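Local coordinates for protein probable Rab-related GTPase (Acanthamoeba polyphaga mimivirus, PDB 5XC5) that binds GTP and magnesium as a small GTPase of the Rab family and may take part in protein transport, at residues A[115-120]-A[147-152]. The protein carries 1 engineered substitution. Residues are numbered along the deposited sequence; the frame is centred on the assembly and turned at random.
Sequences LVVANK and VFASSF. With GTP (guanosine-5'-triphosphate), chain B.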
# COMPACT_ATOMS: atom_id res chain seq x y z
N LEU A 115 -5.71 -3.64 -0.98
CA LEU A 115 -4.94 -4.48 -0.08
C LEU A 115 -4.40 -3.62 1.05
O LEU A 115 -3.62 -2.69 0.81
CB LEU A 115 -3.80 -5.16 -0.84
CG LEU A 115 -2.83 -6.02 -0.02
CD1 LEU A 115 -3.57 -7.09 0.76
CD2 LEU A 115 -1.78 -6.62 -0.95
N VAL A 116 -4.85 -3.90 2.28
CA VAL A 116 -4.36 -3.22 3.47
C VAL A 116 -3.05 -3.88 3.89
O VAL A 116 -2.98 -5.10 4.07
CB VAL A 116 -5.40 -3.31 4.60
CG1 VAL A 116 -4.82 -2.78 5.91
CG2 VAL A 116 -6.68 -2.55 4.21
N VAL A 117 -2.01 -3.07 4.07
CA VAL A 117 -0.68 -3.56 4.43
C VAL A 117 -0.41 -3.16 5.87
O VAL A 117 -0.26 -1.97 6.18
CB VAL A 117 0.41 -3.00 3.51
CG1 VAL A 117 1.79 -3.54 3.92
CG2 VAL A 117 0.10 -3.34 2.05
N ALA A 118 -0.33 -4.16 6.74
CA ALA A 118 0.06 -3.96 8.13
C ALA A 118 1.59 -4.00 8.16
O ALA A 118 2.19 -5.08 8.11
CB ALA A 118 -0.55 -5.06 9.00
N ASN A 119 2.21 -2.83 8.21
CA ASN A 119 3.64 -2.69 8.04
C ASN A 119 4.35 -2.54 9.38
O ASN A 119 3.75 -2.26 10.42
CB ASN A 119 3.96 -1.50 7.13
CG ASN A 119 5.34 -1.59 6.50
OD1 ASN A 119 5.85 -2.68 6.26
ND2 ASN A 119 5.95 -0.45 6.21
N LYS A 120 5.67 -2.71 9.31
CA LYS A 120 6.60 -2.61 10.45
C LYS A 120 6.51 -3.81 11.39
O LYS A 120 6.77 -3.69 12.59
CB LYS A 120 6.54 -1.27 11.20
CG LYS A 120 6.55 -0.07 10.27
CD LYS A 120 6.97 1.18 10.99
CE LYS A 120 6.85 2.41 10.08
NZ LYS A 120 7.27 3.66 10.82
N VAL A 147 -2.45 -8.00 4.44
CA VAL A 147 -1.16 -8.67 4.38
C VAL A 147 -0.28 -8.01 5.42
O VAL A 147 -0.46 -6.84 5.75
CB VAL A 147 -0.57 -8.58 2.95
CG1 VAL A 147 -0.25 -7.14 2.58
CG2 VAL A 147 0.66 -9.47 2.80
N PHE A 148 0.71 -8.75 5.91
CA PHE A 148 1.67 -8.24 6.89
C PHE A 148 3.04 -8.10 6.26
O PHE A 148 3.49 -8.97 5.50
CB PHE A 148 1.73 -9.18 8.10
CG PHE A 148 0.48 -9.15 8.94
CD1 PHE A 148 -0.63 -9.92 8.60
CD2 PHE A 148 0.41 -8.34 10.05
CE1 PHE A 148 -1.79 -9.89 9.37
CE2 PHE A 148 -0.74 -8.30 10.83
CZ PHE A 148 -1.84 -9.08 10.48
N ALA A 149 3.73 -6.99 6.56
CA ALA A 149 5.00 -6.73 5.90
C ALA A 149 5.95 -5.93 6.79
O ALA A 149 5.57 -5.36 7.82
CB ALA A 149 4.79 -5.99 4.57
N SER A 150 7.22 -5.94 6.38
CA SER A 150 8.24 -5.01 6.83
C SER A 150 8.99 -4.53 5.60
O SER A 150 9.43 -5.35 4.79
CB SER A 150 9.23 -5.69 7.77
OG SER A 150 10.34 -4.84 8.03
N SER A 151 9.13 -3.20 5.47
CA SER A 151 9.84 -2.63 4.33
C SER A 151 11.25 -3.17 4.21
O SER A 151 11.80 -3.23 3.10
CB SER A 151 9.94 -1.11 4.48
OG SER A 151 8.69 -0.50 4.76
N PHE A 152 11.86 -3.54 5.33
CA PHE A 152 13.25 -3.99 5.37
C PHE A 152 13.40 -5.46 5.04
O PHE A 152 14.53 -5.94 4.93
CB PHE A 152 13.85 -3.70 6.75
CG PHE A 152 13.67 -2.28 7.20
CD1 PHE A 152 13.69 -1.24 6.29
CD2 PHE A 152 13.45 -1.99 8.54
CE1 PHE A 152 13.51 0.07 6.70
CE2 PHE A 152 13.28 -0.67 8.96
CZ PHE A 152 13.30 0.35 8.03
PG GTP B . 5.08 9.82 4.01
O1G GTP B . 5.73 9.95 2.65
O2G GTP B . 5.43 10.96 4.91
O3G GTP B . 3.58 9.61 3.91
O3B GTP B . 5.69 8.53 4.80
PB GTP B . 5.90 7.03 4.22
O1B GTP B . 6.34 7.06 2.77
O2B GTP B . 4.67 6.20 4.48
O3A GTP B . 7.02 6.38 5.20
PA GTP B . 8.60 6.23 4.86
O1A GTP B . 8.83 5.12 3.83
O2A GTP B . 9.21 7.61 4.54
O5' GTP B . 9.13 5.65 6.29
C5' GTP B . 9.05 6.43 7.47
C4' GTP B . 10.06 5.91 8.49
O4' GTP B . 9.66 4.60 8.87
C3' GTP B . 11.47 5.79 7.94
O3' GTP B . 12.41 6.17 8.94
C2' GTP B . 11.62 4.32 7.65
O2' GTP B . 12.95 3.87 7.73
C1' GTP B . 10.73 3.69 8.70
N9 GTP B . 10.21 2.41 8.21
C8 GTP B . 9.66 2.14 6.99
N7 GTP B . 9.31 0.84 6.94
C5 GTP B . 9.64 0.27 8.13
C6 GTP B . 9.50 -1.02 8.63
O6 GTP B . 9.00 -1.96 7.99
N1 GTP B . 9.96 -1.24 9.91
C2 GTP B . 10.51 -0.25 10.68
N2 GTP B . 10.92 -0.55 11.91
N3 GTP B . 10.64 1.03 10.20
C4 GTP B . 10.21 1.26 8.94
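N119 and S151 meet in the plane of the N119 carboxamide: ND2 donates to S151 OG at 3.1 Å in an almost straight bond (176°), and also to the V16 carbonyl of the phosphate-binding loop. S151 OG in turn donates to guanine N7 at 2.6 Å, while the backbone N of S151 binds O6. The base lies between K120, whose methylene chain runs over one face, and the F152 ring on the other, where CZ comes within 3.3 Å of GTP C4. The ribose O2' sits at the edge of the F152 ring. Extended beyond CG, the K120 chain reaches past the base, and NZ bonds both ribose O4' and G15 O. Near the strand ends, the F148 ring receives A118 CB obliquely, at 3.6 Å from CD2.

This is a worked case of how Ras-like P-loop GTPases read guanine. Strands 113-119 and 145-148, parallel neighbours joined by a right-handed beta-alpha-beta crossover through helix 132-141, lead into the NKxD motif beginning at N119 and into the S150-S151-F152 loop, which occupies the place of the family's SAK motif. S150 OG bonds D122, linking the two motifs.

Upstream, A118 bonds the partner segment through both its backbone N and O: N donates to V147 O and O accepts A149 N, the two residues on either side of F148, each at 2.9 Å. V147 CG1, set between backbone N and carbonyl carbon (chi1 65°), packs 3.8 Å from L115 CD1 and also against V117 CG2. V147 and A149 touch L160 of helix 154-169, whereas A118 and F148 face I135 of helix 132-141.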